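Local coordinates for succinate dehydrogenase subunit A (PDB 7D6V), which carries the bound FAD of the mycobacterial succinate dehydrogenase Sdh1 and probably oxidises succinate to fumarate, passing the electrons on toward quinone, at residues G229-L234 against M543-E548; A239-E244 against G393-P398; L581-S586 against D594-P599. One frame throughout, in Å; residues are numbered along the deposited sequence.

How the contacts relate
The three contacts form one cluster, their centres 11 to 13 Å apart. Helix 230-236 (contact 1) runs on into strand 240-241 (contact 2), and contact 2 is nested within the long loop that contact 1 closes. Contact 3, a beta hairpin, follows later in the chain. Contact 2 belongs to the FAD-binding region, contact 3 to the C-terminal flavoprotein region, and contact 1 bridges the two. His230 packs on Gly393 and Met243, Leu234 on Val585 and Asp594, while Leu240 O probably accepts a hydrogen bond from Cys583 N, 2.7 Å away. The cluster thus joins the C-terminal region to the FAD-binding part, where the side chains of His230 and Ile394 lie about 9 and 10 Å from the bound FAD.

Contact 1: G229-L234 against M543-E548; sequences GHALAL and MLLVSE
Met543 O, on the helix that carries Leu545 and Val546 against His230, Ala231 and Leu234, is gripped by two groups of Ser547, one turn on. The amide N donates the ordinary helical bond, and Ser547 OG adds a second to Met543 O at 2.6 Å. This mid-helix hydroxyl, bonding the carbonyl four residues back, stands 36° out of the carbonyl plane, on the face opposite the amide.

The contact itself is apolar. Leu545 contributes the largest share: its CD2 reaches Leu234 CD2 at 3.7 Å and, less closely, Ala231 CB at 4.0 Å. Both leucines have CG anti to the backbone N (chi1 -168° in Leu545), and their side chains cross obliquely. Beside them, Val546 CG2 meets His230 CB at 3.8 Å, so the histidine touches here by its methylene. Ala231 and Val546 mark the closest backbone approach, with CA atoms 6.5 Å apart.

The short helical segments cross nearly perpendicularly, at 82°, with axes 9.5 Å apart. On another side of helix 532-556, Ser547 packs on helices 481-495 and 502-518, and Glu548 forms a salt bridge with Lys516 of helix 502-518. The contact therefore sets the short helix of the FAD-binding region against helix 532-556, which packs with helices 481-495 and 502-518 in the C-terminal region.

Contact 2: A239-E244 against G393-P398; sequences ALINME and GIEVDP
An antiparallel beta pairing in the FAD-binding region joins the short strand 240-241 to the end of the long strand 383-395, through Ile241 and Gly393, Leu240 and Ile394. Ile241 and Gly393 make the hydrogen-bonded pair. Ile241 N donates to Gly393 O at 2.9 Å, and Gly393 N returns a bond to Ile241 O at 3.0 Å, both donors lying nearly along the C=O axis. Leu240 and Ile394 form the next, non-hydrogen-bonded pair, with CA atoms 4.5 Å apart. Beyond it Glu395 N closes the ladder on Ala239 O, an almost straight bond (169° at the hydrogen) whose donor is tilted 34° from the carbonyl plane.

The side chains of Leu240 and Ile394 diverge, and they meet only through Leu240 CD1 and Ile394 CG1, 4.1 Å apart. Ile241 and Glu395 pack more broadly, crossing at about a right angle. Ile241 CG2 touches the glutamate from its methylenes to its carboxylate, 3.7 Å from Glu395 CB and still 3.8 Å from Glu395 OE2; the Glu395 chain is extended beyond CG, with OE1 near Ala239 CB.

Strand 582-585 covers this side through Val582, which touches Ala239, Ile241 and Glu395, whereas helix 230-236 packs on Leu240, Met243 and Ile394. Beyond the paired residues the Met243 side chain turns back onto the glycine, where a bend at chi2 (-38°) sets Met243 SD 3.4 Å from Gly393 N.

Contact 3: L581-S586 against D594-P599; sequences LVCRVS and DVTVTP
Leu581, Arg584 and Thr596 bury much of the surface in this two-stranded antiparallel hairpin, in which strands 582-585 and 594-597 run side by side. Leu581 directly precedes Val582. Its CG is anti to the backbone N (chi1 -176°), and from there CD1 lies between two threonine methyls, 3.5 Å from Thr596 CG2 and 3.7 Å from Thr598 CG2.

Thr596 forms a non-hydrogen-bonded pair with Cys583. Its CG2 reaches Leu581, while its OG1 and CG2 both lie 3.8 Å from Cys583 SG. Cys583, Thr596, Val585 and Asp594 make up one face of the hairpin.

Arg584 pairs with Val595 through two backbone hydrogen bonds, each of 2.9 Å: Arg584 N to Val595 O and Val595 N to Arg584 O. The ladder continues with Val597 N donating to Val582 O, nearly straight at 167°; the return bond, from Val582 N to Val597 O, is weak and doubtful. The Arg584 side chain, extended from CG to NE, runs over the face of Val582, Arg584, Val595 and Val597. There Val582 CG1 sits 3.9 Å above the guanidinium plane, offset toward its rim, and Val597 CG2 approaches NH1 obliquely. Val582 CG2 also packs on the ring of Pro599, the two side chains crossing at about a right angle.

The face of Val585 and Asp594 rests on Leu234 of helix 230-236, and Asp594 also meets Leu545 and Cys549 of helix 532-556, whose Lys552 donates to Asp594 O. Strand 240-241 lies alongside strand 582-585, on the side away from strand 594-597.

Contact 1: G229-L234 against M543-E548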
loop_
_atom_site.group_PDB
_atom_site.type_symbol
_atom_site.label_atom_id
_atom_site.label_comp_id
_atom_site.label_asym_id
_atom_site.label_seq_id
_atom_site.Cartn_x
_atom_site.Cartn_y
_atom_site.Cartn_z
ATOM N N GLY A 229 -1.825 -21.117 -13.267
ATOM C CA GLY A 229 -0.683 -20.914 -14.129
ATOM C C GLY A 229 0.161 -22.165 -14.201
ATOM O O GLY A 229 0.356 -22.712 -15.286
ATOM N N HIS A 230 0.648 -22.638 -13.053
ATOM C CA HIS A 230 1.295 -23.945 -13.014
ATOM C C HIS A 230 0.358 -25.020 -13.546
ATOM O O HIS A 230 0.699 -25.757 -14.477
ATOM C CB HIS A 230 1.728 -24.279 -11.586
ATOM C CG HIS A 230 2.688 -23.297 -10.991
ATOM N ND1 HIS A 230 4.038 -23.547 -10.887
ATOM C CD2 HIS A 230 2.491 -22.070 -10.453
ATOM C CE1 HIS A 230 4.633 -22.515 -10.317
ATOM N NE2 HIS A 230 3.716 -21.605 -10.044
ATOM N N ALA A 231 -0.856 -25.085 -12.994
ATOM C CA ALA A 231 -1.833 -26.067 -13.446
ATOM C C ALA A 231 -2.327 -25.770 -14.853
ATOM O O ALA A 231 -2.595 -26.700 -15.617
ATOM C CB ALA A 231 -3.008 -26.122 -12.474
ATOM N N LEU A 232 -2.448 -24.492 -15.216
ATOM C CA LEU A 232 -2.895 -24.140 -16.560
ATOM C C LEU A 232 -1.916 -24.637 -17.614
ATOM O O LEU A 232 -2.310 -25.295 -18.582
ATOM C CB LEU A 232 -3.081 -22.626 -16.669
ATOM C CG LEU A 232 -4.421 -22.062 -16.201
ATOM C CD1 LEU A 232 -4.393 -20.546 -16.202
ATOM C CD2 LEU A 232 -5.542 -22.575 -17.075
ATOM N N ALA A 233 -0.626 -24.341 -17.437
ATOM C CA ALA A 233 0.383 -24.817 -18.374
ATOM C C ALA A 233 0.495 -26.332 -18.339
ATOM O O ALA A 233 0.690 -26.975 -19.378
ATOM C CB ALA A 233 1.733 -24.176 -18.060
ATOM N N LEU A 234 0.357 -26.921 -17.153
ATOM C CA LEU A 234 0.505 -28.361 -17.027
ATOM C C LEU A 234 -0.626 -29.093 -17.743
ATOM O O LEU A 234 -0.401 -30.135 -18.369
ATOM C CB LEU A 234 0.569 -28.712 -15.542
ATOM C CG LEU A 234 0.955 -30.101 -15.068
ATOM C CD1 LEU A 234 2.366 -30.417 -15.513
ATOM C CD2 LEU A 234 0.857 -30.140 -13.566
ATOM N N MET A 543 -4.962 -26.411 -7.078
ATOM C CA MET A 543 -4.191 -26.649 -5.863
ATOM C C MET A 543 -3.870 -28.129 -5.691
ATOM O O MET A 543 -2.749 -28.485 -5.313
ATOM C CB MET A 543 -4.938 -26.104 -4.648
ATOM C CG MET A 543 -4.618 -24.652 -4.350
ATOM S SD MET A 543 -5.307 -24.050 -2.803
ATOM C CE MET A 543 -6.958 -23.597 -3.319
ATOM N N LEU A 544 -4.834 -29.006 -5.979
ATOM C CA LEU A 544 -4.597 -30.441 -5.856
ATOM C C LEU A 544 -3.547 -30.920 -6.851
ATOM O O LEU A 544 -2.665 -31.715 -6.497
ATOM C CB LEU A 544 -5.904 -31.206 -6.048
ATOM C CG LEU A 544 -6.926 -31.137 -4.911
ATOM C CD1 LEU A 544 -8.268 -31.690 -5.361
ATOM C CD2 LEU A 544 -6.424 -31.879 -3.689
ATOM N N LEU A 545 -3.622 -30.446 -8.097
ATOM C CA LEU A 545 -2.634 -30.846 -9.096
ATOM C C LEU A 545 -1.230 -30.400 -8.693
ATOM O O LEU A 545 -0.266 -31.178 -8.764
ATOM C CB LEU A 545 -3.021 -30.271 -10.458
ATOM C CG LEU A 545 -2.280 -30.798 -11.684
ATOM C CD1 LEU A 545 -2.488 -32.283 -11.811
ATOM C CD2 LEU A 545 -2.750 -30.085 -12.936
ATOM N N VAL A 546 -1.102 -29.150 -8.243
ATOM C CA VAL A 546 0.210 -28.636 -7.862
ATOM C C VAL A 546 0.741 -29.370 -6.637
ATOM O O VAL A 546 1.941 -29.652 -6.541
ATOM C CB VAL A 546 0.136 -27.115 -7.637
ATOM C CG1 VAL A 546 1.395 -26.610 -6.965
ATOM C CG2 VAL A 546 -0.077 -26.404 -8.959
ATOM N N SER A 547 -0.137 -29.695 -5.683
ATOM C CA SER A 547 0.295 -30.438 -4.505
ATOM C C SER A 547 0.801 -31.824 -4.877
ATOM O O SER A 547 1.815 -32.285 -4.340
ATOM C CB SER A 547 -0.849 -30.536 -3.500
ATOM O OG SER A 547 -1.379 -29.256 -3.212
ATOM N N GLU A 548 0.106 -32.507 -5.791
ATOM C CA GLU A 548 0.588 -33.809 -6.243
ATOM C C GLU A 548 1.962 -33.691 -6.890
ATOM O O GLU A 548 2.855 -34.511 -6.629
ATOM C CB GLU A 548 -0.411 -34.433 -7.217
ATOM C CG GLU A 548 -0.217 -35.924 -7.438
ATOM C CD GLU A 548 -1.147 -36.483 -8.498
ATOM O OE1 GLU A 548 -0.861 -37.578 -9.028
ATOM O OE2 GLU A 548 -2.167 -35.829 -8.805
#

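Contact 2: A239-E244 against G393-P398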
loop_
_atom_site.group_PDB
_atom_site.type_symbol
_atom_site.label_atom_id
_atom_site.label_comp_id
_atom_site.label_asym_id
_atom_site.label_seq_id
_atom_site.Cartn_x
_atom_site.Cartn_y
_atom_site.Cartn_z
ATOM N N ALA A 239 5.454 -28.319 -19.128
ATOM C CA ALA A 239 6.109 -29.093 -18.089
ATOM C C ALA A 239 6.529 -28.179 -16.949
ATOM O O ALA A 239 6.696 -26.970 -17.121
ATOM C CB ALA A 239 7.320 -29.836 -18.646
ATOM N N LEU A 240 6.698 -28.780 -15.777
ATOM C CA LEU A 240 7.117 -28.080 -14.575
ATOM C C LEU A 240 8.439 -28.660 -14.095
ATOM O O LEU A 240 8.694 -29.858 -14.240
ATOM C CB LEU A 240 6.056 -28.196 -13.474
ATOM C CG LEU A 240 5.026 -27.076 -13.307
ATOM C CD1 LEU A 240 4.338 -26.750 -14.612
ATOM C CD2 LEU A 240 4.003 -27.483 -12.270
ATOM N N ILE A 241 9.287 -27.802 -13.531
ATOM C CA ILE A 241 10.586 -28.218 -13.022
ATOM C C ILE A 241 10.758 -27.685 -11.609
ATOM O O ILE A 241 10.152 -26.687 -11.217
ATOM C CB ILE A 241 11.755 -27.738 -13.907
ATOM C CG1 ILE A 241 11.710 -26.221 -14.084
ATOM C CG2 ILE A 241 11.718 -28.412 -15.251
ATOM C CD1 ILE A 241 13.003 -25.639 -14.590
ATOM N N ASN A 242 11.606 -28.374 -10.845
ATOM C CA ASN A 242 12.051 -27.923 -9.526
ATOM C C ASN A 242 10.887 -27.663 -8.577
ATOM O O ASN A 242 10.949 -26.762 -7.740
ATOM C CB ASN A 242 12.924 -26.671 -9.639
ATOM C CG ASN A 242 14.205 -26.925 -10.392
ATOM O OD1 ASN A 242 14.608 -28.069 -10.585
ATOM N ND2 ASN A 242 14.852 -25.857 -10.828
ATOM N N MET A 243 9.821 -28.455 -8.681
ATOM C CA MET A 243 8.653 -28.222 -7.843
ATOM C C MET A 243 8.878 -28.623 -6.394
ATOM O O MET A 243 8.075 -28.248 -5.535
ATOM C CB MET A 243 7.443 -28.965 -8.408
ATOM C CG MET A 243 6.832 -28.304 -9.630
ATOM S SD MET A 243 6.838 -26.503 -9.544
ATOM C CE MET A 243 5.356 -26.195 -8.596
ATOM N N GLU A 244 9.944 -29.363 -6.101
ATOM C CA GLU A 244 10.287 -29.732 -4.735
ATOM C C GLU A 244 11.071 -28.651 -4.010
ATOM O O GLU A 244 11.394 -28.827 -2.832
ATOM C CB GLU A 244 11.093 -31.033 -4.730
ATOM C CG GLU A 244 12.477 -30.913 -5.341
ATOM C CD GLU A 244 12.484 -31.114 -6.845
ATOM O OE1 GLU A 244 11.573 -30.607 -7.527
ATOM O OE2 GLU A 244 13.407 -31.782 -7.349
ATOM N N GLY A 393 8.558 -24.104 -11.287
ATOM C CA GLY A 393 7.557 -23.511 -12.150
ATOM C C GLY A 393 7.650 -24.085 -13.551
ATOM O O GLY A 393 8.211 -25.154 -13.761
ATOM N N ILE A 394 7.087 -23.335 -14.496
ATOM C CA ILE A 394 7.028 -23.782 -15.881
ATOM C C ILE A 394 8.423 -23.741 -16.488
ATOM O O ILE A 394 9.129 -22.728 -16.400
ATOM C CB ILE A 394 6.043 -22.917 -16.677
ATOM C CG1 ILE A 394 4.669 -22.942 -16.012
ATOM C CG2 ILE A 394 5.933 -23.409 -18.103
ATOM C CD1 ILE A 394 3.955 -21.626 -16.046
ATOM N N GLU A 395 8.828 -24.848 -17.101
ATOM C CA GLU A 395 10.136 -24.940 -17.739
ATOM C C GLU A 395 10.162 -24.041 -18.969
ATOM O O GLU A 395 9.412 -24.261 -19.924
ATOM C CB GLU A 395 10.434 -26.389 -18.106
ATOM C CG GLU A 395 11.857 -26.634 -18.543
ATOM C CD GLU A 395 12.074 -28.050 -19.019
ATOM O OE1 GLU A 395 11.159 -28.610 -19.654
ATOM O OE2 GLU A 395 13.158 -28.609 -18.754
ATOM N N VAL A 396 11.026 -23.031 -18.951
ATOM C CA VAL A 396 11.060 -22.014 -19.989
ATOM C C VAL A 396 12.301 -22.211 -20.846
ATOM O O VAL A 396 13.291 -22.823 -20.434
ATOM C CB VAL A 396 11.050 -20.586 -19.402
ATOM C CG1 VAL A 396 9.812 -20.344 -18.583
ATOM C CG2 VAL A 396 12.286 -20.352 -18.560
ATOM N N ASP A 397 12.233 -21.691 -22.059
ATOM C CA ASP A 397 13.445 -21.377 -22.797
ATOM C C ASP A 397 14.096 -20.166 -22.143
ATOM O O ASP A 397 13.398 -19.203 -21.818
ATOM C CB ASP A 397 13.124 -21.093 -24.259
ATOM C CG ASP A 397 14.362 -21.030 -25.125
ATOM O OD1 ASP A 397 14.922 -19.927 -25.283
ATOM O OD2 ASP A 397 14.777 -22.083 -25.647
ATOM N N PRO A 398 15.402 -20.191 -21.873
ATOM C CA PRO A 398 16.008 -19.040 -21.178
ATOM C C PRO A 398 15.904 -17.732 -21.950
ATOM O O PRO A 398 15.566 -16.697 -21.360
ATOM C CB PRO A 398 17.465 -19.481 -20.972
ATOM C CG PRO A 398 17.652 -20.700 -21.809
ATOM C CD PRO A 398 16.322 -21.333 -21.969
#

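Contact 3: L581-S586 against D594-P599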
loop_
_atom_site.group_PDB
_atom_site.type_symbol
_atom_site.label_atom_id
_atom_site.label_comp_id
_atom_site.label_asym_id
_atom_site.label_seq_id
_atom_site.Cartn_x
_atom_site.Cartn_y
_atom_site.Cartn_z
ATOM N N LEU A 581 14.318 -33.153 -13.046
ATOM C CA LEU A 581 13.195 -33.901 -12.482
ATOM C C LEU A 581 11.860 -33.225 -12.838
ATOM O O LEU A 581 11.176 -32.624 -12.010
ATOM C CB LEU A 581 13.411 -34.056 -10.971
ATOM C CG LEU A 581 12.477 -34.848 -10.077
ATOM C CD1 LEU A 581 12.524 -36.280 -10.545
ATOM C CD2 LEU A 581 12.929 -34.746 -8.640
ATOM N N VAL A 582 11.539 -33.315 -14.135
ATOM C CA VAL A 582 10.450 -32.580 -14.777
ATOM C C VAL A 582 9.112 -33.290 -14.591
ATOM O O VAL A 582 9.018 -34.513 -14.723
ATOM C CB VAL A 582 10.771 -32.409 -16.273
ATOM C CG1 VAL A 582 9.639 -31.735 -16.988
ATOM C CG2 VAL A 582 12.054 -31.635 -16.454
ATOM N N CYS A 583 8.057 -32.519 -14.319
ATOM C CA CYS A 583 6.710 -33.043 -14.110
ATOM C C CYS A 583 5.838 -32.849 -15.349
ATOM O O CYS A 583 5.910 -31.812 -16.013
ATOM C CB CYS A 583 6.043 -32.358 -12.915
ATOM S SG CYS A 583 7.000 -32.383 -11.391
ATOM N N ARG A 584 4.997 -33.844 -15.644
ATOM C CA ARG A 584 4.100 -33.780 -16.793
ATOM C C ARG A 584 2.786 -34.476 -16.461
ATOM O O ARG A 584 2.697 -35.253 -15.512
ATOM C CB ARG A 584 4.723 -34.420 -18.037
ATOM C CG ARG A 584 5.480 -33.463 -18.928
ATOM C CD ARG A 584 6.336 -34.223 -19.917
ATOM N NE ARG A 584 7.499 -33.455 -20.345
ATOM C CZ ARG A 584 8.746 -33.909 -20.301
ATOM N NH1 ARG A 584 8.993 -35.126 -19.843
ATOM N NH2 ARG A 584 9.746 -33.144 -20.711
ATOM N N VAL A 585 1.761 -34.190 -17.270
ATOM C CA VAL A 585 0.425 -34.758 -17.106
ATOM C C VAL A 585 0.307 -36.047 -17.909
ATOM O O VAL A 585 0.739 -36.116 -19.065
ATOM C CB VAL A 585 -0.655 -33.745 -17.534
ATOM C CG1 VAL A 585 -1.958 -34.450 -17.846
ATOM C CG2 VAL A 585 -0.873 -32.728 -16.451
ATOM N N SER A 586 -0.291 -37.073 -17.297
ATOM C CA SER A 586 -0.510 -38.359 -17.955
ATOM C C SER A 586 -1.927 -38.501 -18.507
ATOM O O SER A 586 -2.102 -38.678 -19.716
ATOM C CB SER A 586 -0.199 -39.502 -16.984
ATOM O OG SER A 586 1.190 -39.578 -16.737
ATOM N N ASP A 594 0.104 -37.083 -12.540
ATOM C CA ASP A 594 1.372 -36.589 -13.048
ATOM C C ASP A 594 2.436 -37.675 -13.014
ATOM O O ASP A 594 2.419 -38.566 -12.160
ATOM C CB ASP A 594 1.856 -35.383 -12.243
ATOM C CG ASP A 594 0.787 -34.332 -12.080
ATOM O OD1 ASP A 594 0.031 -34.401 -11.089
ATOM O OD2 ASP A 594 0.700 -33.433 -12.943
ATOM N N VAL A 595 3.361 -37.584 -13.963
ATOM C CA VAL A 595 4.562 -38.407 -14.005
ATOM C C VAL A 595 5.763 -37.478 -13.941
ATOM O O VAL A 595 5.810 -36.470 -14.657
ATOM C CB VAL A 595 4.608 -39.286 -15.268
ATOM C CG1 VAL A 595 6.025 -39.745 -15.550
ATOM C CG2 VAL A 595 3.701 -40.479 -15.102
ATOM N N THR A 596 6.713 -37.799 -13.068
ATOM C CA THR A 596 7.936 -37.027 -12.914
ATOM C C THR A 596 9.109 -37.831 -13.462
ATOM O O THR A 596 9.285 -39.001 -13.108
ATOM C CB THR A 596 8.168 -36.662 -11.446
ATOM O OG1 THR A 596 6.941 -36.192 -10.877
ATOM C CG2 THR A 596 9.179 -35.553 -11.341
ATOM N N VAL A 597 9.901 -37.201 -14.326
ATOM C CA VAL A 597 10.996 -37.842 -15.038
ATOM C C VAL A 597 12.286 -37.114 -14.656
ATOM O O VAL A 597 12.262 -36.079 -13.997
ATOM C CB VAL A 597 10.767 -37.833 -16.566
ATOM C CG1 VAL A 597 11.706 -38.795 -17.288
ATOM C CG2 VAL A 597 9.319 -38.166 -16.885
ATOM N N THR A 598 13.424 -37.677 -15.066
ATOM C CA THR A 598 14.745 -37.173 -14.687
ATOM C C THR A 598 15.587 -36.860 -15.919
ATOM O O THR A 598 16.319 -37.730 -16.414
ATOM C CB THR A 598 15.457 -38.187 -13.798
ATOM O OG1 THR A 598 15.706 -39.381 -14.549
ATOM C CG2 THR A 598 14.597 -38.540 -12.602
ATOM N N PRO A 599 15.508 -35.645 -16.457
ATOM C CA PRO A 599 16.409 -35.244 -17.542
ATOM C C PRO A 599 17.669 -34.555 -17.034
ATOM O O PRO A 599 17.733 -34.055 -15.911
ATOM C CB PRO A 599 15.561 -34.254 -18.354
ATOM C CG PRO A 599 14.634 -33.702 -17.376
ATOM C CD PRO A 599 14.307 -34.799 -16.412
#